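Local coordinates for hypothetical protein Atu0240 (Agrobacterium tumefaciens str. C58, PDB 2GAX), which is of unknown function but belongs to the DUF2000 family, probably distantly related to type 2 peptidyl-tRNA hydrolases, at residues A[19-24]-A[83-88]; A[90-93]-A[97-100]; A[69-74]-A[113-118]; A[31-36]-A[79-84]. All blocks are in the same frame, centred on the assembly; numbering follows the deposited sequence.

How the contacts relate
Strand 83-86, an outermost strand of the five-stranded mixed sheet, takes part in contacts 1 and 4 and lies beside the strand of contact 3. Contact 1 sets helix 16-33 over one face of it, and contact 4 joins the end of the same helix to the chain entering it; their centres lie about 15 Å apart. Contact 3 packs helix 65-77 on the opposite face, its centre about 11 Å from that of contact 1. Backbone bonds such as Tyr85 O to Val113 N at 2.8 Å hold strands 83-86 and 112-120 side by side, so that contacts 1 and 3 share one sheet. Contact 2 follows on the surface, where Phe90 reaches back to Val22 and Tyr85. No active site is established.

Contact 1. Residues A[19-24]-A[83-88]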
loop_
_atom_site.group_PDB
_atom_site.type_symbol
_atom_site.label_atom_id
_atom_site.label_comp_id
_atom_site.label_asym_id
_atom_site.label_seq_id
_atom_site.Cartn_x
_atom_site.Cartn_y
_atom_site.Cartn_z
ATOM N N LYS A 19 -6.084 -1.212 -9.956
ATOM C CA LYS A 19 -5.766 -1.868 -8.682
ATOM C C LYS A 19 -4.346 -2.440 -8.708
ATOM O O LYS A 19 -3.605 -2.317 -7.724
ATOM C CB LYS A 19 -6.774 -2.975 -8.358
ATOM C CG LYS A 19 -8.170 -2.458 -8.005
ATOM C CD LYS A 19 -9.080 -3.599 -7.542
ATOM C CE LYS A 19 -10.480 -3.072 -7.203
ATOM N NZ LYS A 19 -11.433 -4.192 -6.956
ATOM N N LEU A 20 -3.983 -3.036 -9.843
ATOM C CA LEU A 20 -2.660 -3.643 -10.029
ATOM C C LEU A 20 -1.576 -2.562 -10.077
ATOM O O LEU A 20 -0.576 -2.665 -9.355
ATOM C CB LEU A 20 -2.639 -4.535 -11.267
ATOM C CG LEU A 20 -3.518 -5.807 -11.244
ATOM C CD1 LEU A 20 -3.816 -6.359 -12.648
ATOM C CD2 LEU A 20 -2.963 -6.900 -10.373
ATOM N N ASN A 21 -1.793 -1.526 -10.897
ATOM C CA ASN A 21 -0.914 -0.342 -10.926
ATOM C C ASN A 21 -0.688 0.251 -9.520
ATOM O O ASN A 21 0.465 0.423 -9.102
ATOM C CB ASN A 21 -1.479 0.704 -11.903
ATOM C CG ASN A 21 -0.647 1.977 -11.973
ATOM O OD1 ASN A 21 -0.645 2.795 -11.042
ATOM N ND2 ASN A 21 0.015 2.183 -13.099
ATOM N N VAL A 22 -1.777 0.562 -8.803
ATOM C CA VAL A 22 -1.693 1.160 -7.449
ATOM C C VAL A 22 -0.941 0.236 -6.469
ATOM O O VAL A 22 -0.119 0.706 -5.661
ATOM C CB VAL A 22 -3.094 1.537 -6.883
ATOM C CG1 VAL A 22 -2.983 1.977 -5.425
ATOM C CG2 VAL A 22 -3.719 2.683 -7.714
ATOM N N THR A 23 -1.208 -1.065 -6.557
ATOM C CA THR A 23 -0.588 -2.059 -5.653
ATOM C C THR A 23 0.920 -2.076 -5.879
ATOM O O THR A 23 1.702 -2.085 -4.917
ATOM C CB THR A 23 -1.180 -3.469 -5.837
ATOM O OG1 THR A 23 -2.559 -3.449 -5.434
ATOM C CG2 THR A 23 -0.416 -4.541 -5.000
ATOM N N ALA A 24 1.308 -2.033 -7.150
ATOM C CA ALA A 24 2.716 -2.064 -7.523
ATOM C C ALA A 24 3.439 -0.857 -6.922
ATOM O O ALA A 24 4.483 -1.011 -6.269
ATOM C CB ALA A 24 2.850 -2.088 -9.022
ATOM N N SER A 83 2.515 4.142 2.521
ATOM C CA SER A 83 2.456 4.475 1.088
ATOM C C SER A 83 1.035 4.916 0.759
ATOM O O SER A 83 0.082 4.342 1.266
ATOM C CB SER A 83 2.815 3.261 0.230
ATOM O OG SER A 83 4.059 2.726 0.633
ATOM N N LEU A 84 0.894 5.918 -0.105
ATOM C CA LEU A 84 -0.414 6.490 -0.425
ATOM C C LEU A 84 -0.485 6.892 -1.890
ATOM O O LEU A 84 0.497 7.380 -2.460
ATOM C CB LEU A 84 -0.732 7.689 0.465
ATOM C CG LEU A 84 -2.225 7.988 0.691
ATOM C CD1 LEU A 84 -2.888 6.987 1.606
ATOM C CD2 LEU A 84 -2.434 9.408 1.186
ATOM N N TYR A 85 -1.657 6.678 -2.477
ATOM C CA TYR A 85 -1.899 6.918 -3.901
ATOM C C TYR A 85 -3.283 7.555 -3.992
ATOM O O TYR A 85 -4.259 6.994 -3.485
ATOM C CB TYR A 85 -1.876 5.568 -4.632
ATOM C CG TYR A 85 -1.628 5.597 -6.130
ATOM C CD1 TYR A 85 -0.541 4.907 -6.685
ATOM C CD2 TYR A 85 -2.482 6.296 -6.997
ATOM C CE1 TYR A 85 -0.307 4.921 -8.074
ATOM C CE2 TYR A 85 -2.264 6.303 -8.368
ATOM C CZ TYR A 85 -1.182 5.625 -8.895
ATOM O OH TYR A 85 -0.988 5.637 -10.260
ATOM N N ILE A 86 -3.357 8.743 -4.592
ATOM C CA ILE A 86 -4.624 9.469 -4.759
ATOM C C ILE A 86 -5.070 9.412 -6.222
ATOM O O ILE A 86 -4.262 9.166 -7.108
ATOM C CB ILE A 86 -4.566 10.961 -4.270
ATOM C CG1 ILE A 86 -3.577 11.803 -5.102
ATOM C CG2 ILE A 86 -4.204 11.039 -2.777
ATOM C CD1 ILE A 86 -3.750 13.315 -4.924
ATOM N N GLU A 87 -6.361 9.639 -6.451
ATOM C CA GLU A 87 -6.962 9.537 -7.777
ATOM C C GLU A 87 -6.268 10.398 -8.835
ATOM O O GLU A 87 -6.073 9.961 -9.974
ATOM C CB GLU A 87 -8.442 9.913 -7.696
ATOM C CG GLU A 87 -9.265 9.525 -8.934
ATOM C CD GLU A 87 -10.739 9.863 -8.775
ATOM O OE1 GLU A 87 -11.341 9.441 -7.775
ATOM O OE2 GLU A 87 -11.287 10.574 -9.652
ATOM N N GLU A 88 -5.893 11.616 -8.448
ATOM C CA GLU A 88 -5.310 12.571 -9.373
ATOM C C GLU A 88 -3.979 12.097 -9.922
ATOM O O GLU A 88 -3.565 12.552 -10.979
ATOM C CB GLU A 88 -5.152 13.946 -8.726
ATOM C CG GLU A 88 -6.435 14.751 -8.584
ATOM C CD GLU A 88 -7.343 14.294 -7.455
ATOM O OE1 GLU A 88 -6.966 13.403 -6.656
ATOM O OE2 GLU A 88 -8.451 14.847 -7.362
#
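Val22 and Asn21, on one side of helix 16-33, meet strand 83-86 at a single residue, Tyr85. The strand begins with Ser83, whose OG is bonded to Leu26 O, further along the same helix than residues 19-24. Past Leu84, which points away from the helix, Tyr85 turns back to it, its CG anti to the backbone N (chi1 -160°), and offers its ring to Val22. Here CG2 of Val22 sits over the middle of one ring face, 3.7 Å from the ring centroid and 5° off the normal, a well-centred CH-pi contact. The second methyl works lower down: Val22 CG1 is 3.8 Å from Tyr85 CB, so the fork of the valine grips both the ring and its root. The helix backbone comes close as well, with Val22 CA 4.0 Å from Tyr85 CD1. This is helix-on-sheet packing of an alpha/beta layered fold, in which helix 16-33 also rests on strand 4-11 through Leu10 and Val8. At the far end of the ring, Asn21 OD1 approaches Tyr85 OH to 3.0 Å and Tyr85 CZ to 3.6 Å. The amide stands almost upright to the ring, with the two planes 85° apart, and the two side chains cross rather than run alongside each other. Phe90 adds a second aromatic ring beside Val22 and Tyr85. Further on, Glu87 opens the short 3-10 segment and pairs through OE1 with Arg11 NH1 in a salt bridge.

Contact 2. Residues A[90-93]-A[97-100]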
loop_
_atom_site.group_PDB
_atom_site.type_symbol
_atom_site.label_atom_id
_atom_site.label_comp_id
_atom_site.label_asym_id
_atom_site.label_seq_id
_atom_site.Cartn_x
_atom_site.Cartn_y
_atom_site.Cartn_z
ATOM N N PHE A 90 -3.348 9.398 -11.307
ATOM C CA PHE A 90 -3.611 8.699 -12.572
ATOM C C PHE A 90 -3.457 9.606 -13.792
ATOM O O PHE A 90 -3.388 9.112 -14.918
ATOM C CB PHE A 90 -5.027 8.101 -12.568
ATOM C CG PHE A 90 -5.149 6.832 -11.773
ATOM C CD1 PHE A 90 -4.315 5.752 -12.031
ATOM C CD2 PHE A 90 -6.122 6.705 -10.782
ATOM C CE1 PHE A 90 -4.436 4.567 -11.298
ATOM C CE2 PHE A 90 -6.244 5.519 -10.038
ATOM C CZ PHE A 90 -5.399 4.465 -10.295
ATOM N N ALA A 91 -3.402 10.919 -13.562
ATOM C CA ALA A 91 -3.350 11.930 -14.638
ATOM C C ALA A 91 -1.957 12.149 -15.245
ATOM O O ALA A 91 -1.838 12.693 -16.346
ATOM C CB ALA A 91 -3.898 13.261 -14.135
ATOM N N THR A 92 -0.901 11.774 -14.524
ATOM C CA THR A 92 0.455 11.821 -15.098
ATOM C C THR A 92 1.262 10.590 -14.717
ATOM O O THR A 92 0.919 9.888 -13.773
ATOM C CB THR A 92 1.290 13.081 -14.675
ATOM O OG1 THR A 92 1.994 12.804 -13.454
ATOM C CG2 THR A 92 0.432 14.355 -14.527
ATOM N N GLY A 93 2.338 10.339 -15.458
ATOM C CA GLY A 93 3.256 9.280 -15.123
ATOM C C GLY A 93 4.586 9.819 -14.637
ATOM O O GLY A 93 5.595 9.116 -14.719
ATOM N N ALA A 97 5.456 15.534 -10.962
ATOM C CA ALA A 97 4.078 16.008 -11.150
ATOM C C ALA A 97 3.130 15.390 -10.147
ATOM O O ALA A 97 2.274 16.087 -9.585
ATOM C CB ALA A 97 3.595 15.736 -12.602
ATOM N N ASN A 98 3.281 14.088 -9.905
ATOM C CA ASN A 98 2.413 13.390 -8.955
ATOM C C ASN A 98 2.654 13.783 -7.505
ATOM O O ASN A 98 1.692 13.944 -6.739
ATOM C CB ASN A 98 2.496 11.888 -9.161
ATOM C CG ASN A 98 1.818 11.473 -10.444
ATOM O OD1 ASN A 98 1.077 12.271 -11.028
ATOM N ND2 ASN A 98 2.079 10.244 -10.908
ATOM N N ARG A 99 3.921 13.977 -7.151
ATOM C CA ARG A 99 4.254 14.526 -5.824
ATOM C C ARG A 99 3.686 15.936 -5.675
ATOM O O ARG A 99 3.179 16.289 -4.610
ATOM C CB ARG A 99 5.751 14.491 -5.547
ATOM C CG ARG A 99 6.272 13.100 -5.185
ATOM C CD ARG A 99 7.698 13.137 -4.670
ATOM N NE ARG A 99 8.644 13.554 -5.697
ATOM C CZ ARG A 99 9.164 14.779 -5.805
ATOM N NH1 ARG A 99 8.845 15.741 -4.951
ATOM N NH2 ARG A 99 10.011 15.054 -6.792
ATOM N N GLN A 100 3.715 16.710 -6.766
ATOM C CA GLN A 100 3.125 18.064 -6.781
ATOM C C GLN A 100 1.627 18.051 -6.513
ATOM O O GLN A 100 1.163 18.735 -5.603
ATOM C CB GLN A 100 3.440 18.811 -8.094
ATOM C CG GLN A 100 2.954 20.269 -8.150
ATOM C CD GLN A 100 3.932 21.248 -7.519
ATOM O OE1 GLN A 100 3.737 21.701 -6.382
ATOM N NE2 GLN A 100 5.002 21.571 -8.248
#
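Thr92 lies alongside Asn98 with the two side chains running in opposite directions. Thr92 CB is already near both partners on the helix, 3.7 Å from Asn98 OD1 and 4.1 Å from Ala97 CB. From there the side chain forks. The methyl CG2 goes to the apolar neighbour, lying 4.0 Å from Ala97 CB. The hydroxyl OG1 is set between the backbone N and the carbonyl carbon (chi1 88°), a rotation that points it at the amide of Asn98. It donates to Asn98 OD1 over a short 2.6 Å, arriving from above the carbonyl plane of the amide rather than along a lone pair. Ala97 CB also lies 3.4 Å from Thr92 OG1. The same OG1 is hydrogen-bonded to His94 N, which makes residues 92-94 an ST turn just before helix 95-102, and the bonds to Asn98 tie that turn to the helix. The backbone of Thr92 completes the grip: Asn98 ND2 donates to Thr92 O at 3.1 Å with a nearly straight N-H...O angle of 162°. This acceptor lies close to the amide plane of Asn98, although the N-H reaches the carbonyl from above the carbonyl plane. Oxygen and nitrogen of one amide are thus both engaged by one threonine, which fixes which way round the amide is turned. The centre of the contact lies about 17 Å from the centre of the chain, at the surface, whereas Phe90 at the other end of the segment dips inward to Val22, Leu14 and Gln18.

Contact 3. Residues A[69-74]-A[113-118]; sequences RKIHQR and VGMALR
Ile71 of helix 65-77 and Met115 of strand 112-120, the latter present as selenomethionine, make the apolar part of the contact methyl to methyl. CG2 of Ile71 and the terminal CE of Met115 stand 3.5 Å apart, and the same CE is 4.0 Å from Ile71 O, so it lies against the helix backbone as well as the side chain. Met115 rises from the sheet straight, CG anti to the backbone N (chi1 -174°), and then bends at its last torsion, turning CE toward Ile71. The selenium makes a second kind of contact, against backbone: SE lies 3.7 Å from His72 CA and 4.1 Å from His72 N. Relative to the imidazole itself it is placed obliquely, 5.4 Å from the centroid of the His72 ring, over neither a clear face nor an edge. These contacts set the helix on the sheet face opposite helix 16-33. Helix 65-77 belongs to a beta-alpha-beta crossover from strand 58-63 to strand 83-86, which run parallel, with strands 112-120 and 4-11 lying between them in the sheet; here the helix packs on strand 112-120. A classic beta bulge, with Val113 and Gly114 both facing Tyr85, comes directly before Met115 in the strand. Shared neighbours close the layer: Leu84 touches both His72 and Met115, and Ile127 of helix 121-127 touches both Ile71 and Met115. Polar interactions belong to the flanks of the helix segment, where Arg69 forms a salt bridge with Glu66 and Arg74 NH1 is hydrogen-bonded to the backbone oxygens of Ile127 and Lys129.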
loop_
_atom_site.group_PDB
_atom_site.type_symbol
_atom_site.label_atom_id
_atom_site.label_comp_id
_atom_site.label_asym_id
_atom_site.label_seq_id
_atom_site.Cartn_x
_atom_site.Cartn_y
_atom_site.Cartn_z
ATOM N N ARG A 69 -10.756 6.848 3.645
ATOM C CA ARG A 69 -10.386 8.082 4.327
ATOM C C ARG A 69 -10.119 7.877 5.823
ATOM O O ARG A 69 -9.091 8.331 6.324
ATOM C CB ARG A 69 -11.446 9.172 4.132
ATOM C CG ARG A 69 -11.026 10.514 4.734
ATOM C CD ARG A 69 -12.092 11.576 4.596
ATOM N NE ARG A 69 -12.736 11.529 3.286
ATOM C CZ ARG A 69 -12.196 11.990 2.162
ATOM N NH1 ARG A 69 -10.983 12.546 2.172
ATOM N NH2 ARG A 69 -12.873 11.894 1.024
ATOM N N LYS A 70 -11.026 7.193 6.530
ATOM C CA LYS A 70 -10.830 6.976 7.968
ATOM C C LYS A 70 -9.611 6.101 8.269
ATOM O O LYS A 70 -8.881 6.368 9.220
ATOM C CB LYS A 70 -12.098 6.453 8.670
ATOM C CG LYS A 70 -12.825 5.355 7.928
ATOM C CD LYS A 70 -13.849 4.618 8.824
ATOM C CE LYS A 70 -14.285 3.273 8.187
ATOM N NZ LYS A 70 -13.123 2.432 7.682
ATOM N N ILE A 71 -9.393 5.077 7.443
ATOM C CA ILE A 71 -8.198 4.225 7.520
ATOM C C ILE A 71 -6.934 5.083 7.376
ATOM O O ILE A 71 -6.006 4.987 8.186
ATOM C CB ILE A 71 -8.249 3.083 6.464
ATOM C CG1 ILE A 71 -9.327 2.058 6.858
ATOM C CG2 ILE A 71 -6.887 2.401 6.340
ATOM C CD1 ILE A 71 -9.701 1.036 5.776
ATOM N N HIS A 72 -6.921 5.937 6.356
ATOM C CA HIS A 72 -5.869 6.935 6.188
ATOM C C HIS A 72 -5.692 7.773 7.477
ATOM O O HIS A 72 -4.601 7.837 8.052
ATOM C CB HIS A 72 -6.195 7.800 4.969
ATOM C CG HIS A 72 -5.213 8.899 4.705
ATOM N ND1 HIS A 72 -5.527 9.993 3.927
ATOM C CD2 HIS A 72 -3.929 9.077 5.103
ATOM C CE1 HIS A 72 -4.484 10.798 3.860
ATOM N NE2 HIS A 72 -3.504 10.270 4.573
ATOM N N GLN A 73 -6.784 8.380 7.941
ATOM C CA GLN A 73 -6.803 9.143 9.200
ATOM C C GLN A 73 -6.330 8.354 10.428
ATOM O O GLN A 73 -5.569 8.871 11.238
ATOM C CB GLN A 73 -8.208 9.737 9.424
ATOM C CG GLN A 73 -8.555 10.815 8.390
ATOM C CD GLN A 73 -10.020 11.212 8.387
ATOM O OE1 GLN A 73 -10.903 10.394 8.657
ATOM N NE2 GLN A 73 -10.287 12.470 8.076
ATOM N N ARG A 74 -6.755 7.104 10.554
ATOM C CA ARG A 74 -6.309 6.253 11.651
ATOM C C ARG A 74 -4.800 6.015 11.607
ATOM O O ARG A 74 -4.163 5.998 12.652
ATOM C CB ARG A 74 -7.028 4.907 11.653
ATOM C CG ARG A 74 -8.519 4.952 11.944
ATOM C CD ARG A 74 -8.966 3.588 12.389
ATOM N NE ARG A 74 -10.421 3.465 12.414
ATOM C CZ ARG A 74 -11.135 2.802 11.511
ATOM N NH1 ARG A 74 -10.543 2.179 10.501
ATOM N NH2 ARG A 74 -12.456 2.748 11.636
ATOM N N VAL A 113 -7.036 6.378 -3.448
ATOM C CA VAL A 113 -7.396 5.165 -4.175
ATOM C C VAL A 113 -6.654 3.927 -3.658
ATOM O O VAL A 113 -7.030 2.798 -3.956
ATOM C CB VAL A 113 -7.257 5.347 -5.702
ATOM C CG1 VAL A 113 -8.177 6.488 -6.168
ATOM C CG2 VAL A 113 -5.800 5.640 -6.104
ATOM N N GLY A 114 -5.613 4.138 -2.859
ATOM C CA GLY A 114 -4.903 3.016 -2.250
ATOM C C GLY A 114 -3.968 3.474 -1.157
ATOM O O GLY A 114 -3.489 4.601 -1.183
HETATM N N MSE A 115 -3.730 2.584 -0.202
HETATM C CA MSE A 115 -2.763 2.793 0.869
HETATM C C MSE A 115 -2.160 1.453 1.245
HETATM O O MSE A 115 -2.830 0.418 1.174
HETATM C CB MSE A 115 -3.428 3.410 2.097
HETATM C CG MSE A 115 -2.457 3.796 3.212
HETATM SE SE MSE A 115 -3.402 4.517 4.797
HETATM C CE MSE A 115 -3.421 2.920 5.921
ATOM N N ALA A 116 -0.891 1.465 1.626
ATOM C CA ALA A 116 -0.269 0.279 2.190
ATOM C C ALA A 116 0.471 0.686 3.417
ATOM O O ALA A 116 1.017 1.789 3.490
ATOM C CB ALA A 116 0.707 -0.372 1.222
ATOM N N LEU A 117 0.552 -0.244 4.352
ATOM C CA LEU A 117 1.301 -0.019 5.578
ATOM C C LEU A 117 1.934 -1.316 6.063
ATOM O O LEU A 117 1.475 -2.421 5.719
ATOM C CB LEU A 117 0.385 0.578 6.646
ATOM C CG LEU A 117 -0.679 -0.284 7.344
ATOM C CD1 LEU A 117 -1.105 0.375 8.675
ATOM C CD2 LEU A 117 -1.890 -0.574 6.451
ATOM N N ARG A 118 2.998 -1.159 6.844
ATOM C CA ARG A 118 3.617 -2.233 7.596
ATOM C C ARG A 118 3.789 -1.707 9.018
ATOM O O ARG A 118 4.509 -0.722 9.240
ATOM C CB ARG A 118 4.979 -2.592 7.017
ATOM C CG ARG A 118 5.769 -3.605 7.857
ATOM C CD ARG A 118 7.114 -3.907 7.207
ATOM N NE ARG A 118 7.764 -5.052 7.838
ATOM C CZ ARG A 118 8.508 -4.981 8.943
ATOM N NH1 ARG A 118 8.736 -3.809 9.533
ATOM N NH2 ARG A 118 9.055 -6.088 9.438
#

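Contact 4. Residues A[31-36]-A[79-84]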
loop_
_atom_site.group_PDB
_atom_site.type_symbol
_atom_site.label_atom_id
_atom_site.label_comp_id
_atom_site.label_asym_id
_atom_site.label_seq_id
_atom_site.Cartn_x
_atom_site.Cartn_y
_atom_site.Cartn_z
ATOM N N VAL A 31 8.803 -1.453 0.396
ATOM C CA VAL A 31 10.170 -1.981 0.327
ATOM C C VAL A 31 11.211 -0.895 0.620
ATOM O O VAL A 31 12.166 -1.130 1.402
ATOM C CB VAL A 31 10.424 -2.709 -1.008
ATOM C CG1 VAL A 31 11.842 -3.209 -1.081
ATOM C CG2 VAL A 31 9.458 -3.884 -1.137
ATOM N N ALA A 32 11.008 0.299 0.050
ATOM C CA ALA A 32 11.907 1.438 0.288
ATOM C C ALA A 32 12.010 1.731 1.788
ATOM O O ALA A 32 13.104 1.966 2.295
ATOM C CB ALA A 32 11.420 2.689 -0.459
ATOM N N GLN A 33 10.870 1.672 2.477
ATOM C CA GLN A 33 10.764 1.933 3.918
ATOM C C GLN A 33 11.420 0.844 4.788
ATOM O O GLN A 33 11.983 1.148 5.850
ATOM C CB GLN A 33 9.282 2.059 4.295
ATOM C CG GLN A 33 8.994 2.378 5.753
ATOM C CD GLN A 33 7.504 2.425 6.029
ATOM O OE1 GLN A 33 6.727 1.671 5.436
ATOM N NE2 GLN A 33 7.096 3.322 6.919
ATOM N N THR A 34 11.306 -0.414 4.358
ATOM C CA THR A 34 11.825 -1.552 5.141
ATOM C C THR A 34 12.511 -2.564 4.224
ATOM O O THR A 34 11.925 -3.591 3.863
ATOM C CB THR A 34 10.712 -2.243 5.966
ATOM O OG1 THR A 34 9.977 -1.267 6.708
ATOM C CG2 THR A 34 11.298 -3.260 6.952
ATOM N N GLY A 35 13.750 -2.262 3.846
ATOM C CA GLY A 35 14.528 -3.126 2.954
ATOM C C GLY A 35 14.771 -4.505 3.541
ATOM O O GLY A 35 15.044 -5.447 2.820
ATOM N N GLU A 36 14.672 -4.601 4.870
ATOM C CA GLU A 36 14.847 -5.854 5.608
ATOM C C GLU A 36 13.827 -6.961 5.256
ATOM O O GLU A 36 14.056 -8.139 5.561
ATOM C CB GLU A 36 14.817 -5.572 7.122
ATOM C CG GLU A 36 15.976 -4.705 7.625
ATOM C CD GLU A 36 15.756 -3.187 7.453
ATOM O OE1 GLU A 36 14.637 -2.736 7.104
ATOM O OE2 GLU A 36 16.734 -2.436 7.676
ATOM N N ASP A 79 0.693 7.352 14.232
ATOM C CA ASP A 79 2.098 7.651 13.893
ATOM C C ASP A 79 2.738 6.664 12.910
ATOM O O ASP A 79 3.942 6.400 12.982
ATOM C CB ASP A 79 2.983 7.742 15.152
ATOM C CG ASP A 79 2.588 8.879 16.071
ATOM O OD1 ASP A 79 2.275 9.982 15.583
ATOM O OD2 ASP A 79 2.616 8.661 17.300
ATOM N N ILE A 80 1.931 6.146 11.988
ATOM C CA ILE A 80 2.418 5.257 10.929
ATOM C C ILE A 80 2.707 6.065 9.664
ATOM O O ILE A 80 1.920 6.947 9.272
ATOM C CB ILE A 80 1.381 4.132 10.621
ATOM C CG1 ILE A 80 0.896 3.449 11.912
ATOM C CG2 ILE A 80 1.900 3.134 9.561
ATOM C CD1 ILE A 80 1.979 2.810 12.774
ATOM N N THR A 81 3.861 5.789 9.061
ATOM C CA THR A 81 4.220 6.333 7.761
ATOM C C THR A 81 3.802 5.310 6.708
ATOM O O THR A 81 4.243 4.157 6.737
ATOM C CB THR A 81 5.730 6.671 7.679
ATOM O OG1 THR A 81 6.050 7.641 8.687
ATOM C CG2 THR A 81 6.097 7.243 6.307
ATOM N N THR A 82 2.935 5.735 5.795
ATOM C CA THR A 82 2.303 4.799 4.857
ATOM C C THR A 82 2.707 5.099 3.421
ATOM O O THR A 82 3.210 6.177 3.142
ATOM C CB THR A 82 0.755 4.882 4.942
ATOM O OG1 THR A 82 0.318 6.232 4.703
ATOM C CG2 THR A 82 0.252 4.403 6.292
ATOM N N SER A 83 2.515 4.142 2.521
ATOM C CA SER A 83 2.456 4.475 1.088
ATOM C C SER A 83 1.035 4.916 0.759
ATOM O O SER A 83 0.082 4.342 1.266
ATOM C CB SER A 83 2.815 3.261 0.230
ATOM O OG SER A 83 4.059 2.726 0.633
ATOM N N LEU A 84 0.894 5.918 -0.105
ATOM C CA LEU A 84 -0.414 6.490 -0.425
ATOM C C LEU A 84 -0.485 6.892 -1.890
ATOM O O LEU A 84 0.497 7.380 -2.460
ATOM C CB LEU A 84 -0.732 7.689 0.465
ATOM C CG LEU A 84 -2.225 7.988 0.691
ATOM C CD1 LEU A 84 -2.888 6.987 1.606
ATOM C CD2 LEU A 84 -2.434 9.408 1.186
HETATM O O HOH W 1 4.152 1.402 6.482
#
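Gln33 and Thr81 make this contact, and nearly all of the surface it buries is theirs. Gln33, in the last turn of helix 16-33, stretches out fully: CG is anti to the backbone N (chi1 -178°) and the chain stays extended beyond it, which carries the amide across to the chain leading into strand 83-86. There NE2 donates to Thr81 O at 3.0 Å, with an N-H...O angle of 151°. The approach is from above the plane of the Thr81 carbonyl, and that oxygen lies 20° out of the amide plane of Gln33, so the bond is somewhat bent at both ends. The other arm of the amide is tied in through water: water 1 is 2.8 Å from Gln33 OE1 and 2.8 Å from Thr81 O. The carbonyl of Thr81 therefore has two partners, the amide nitrogen and the water, and both ends of the glutamine amide are used. The side chain of Thr81 contributes by van der Waals contact, its CB 3.7 Å from Gln33 NE2 and its CG2 4.1 Å from the same atom. Both residues lie at the surface. The joint bridges two helix endings: Thr34 is the first residue to leave helix 16-33, and Asp79, with positive phi, is the C-prime residue of the Schellman motif that closes helix 65-77 before the chain enters strand 83-86.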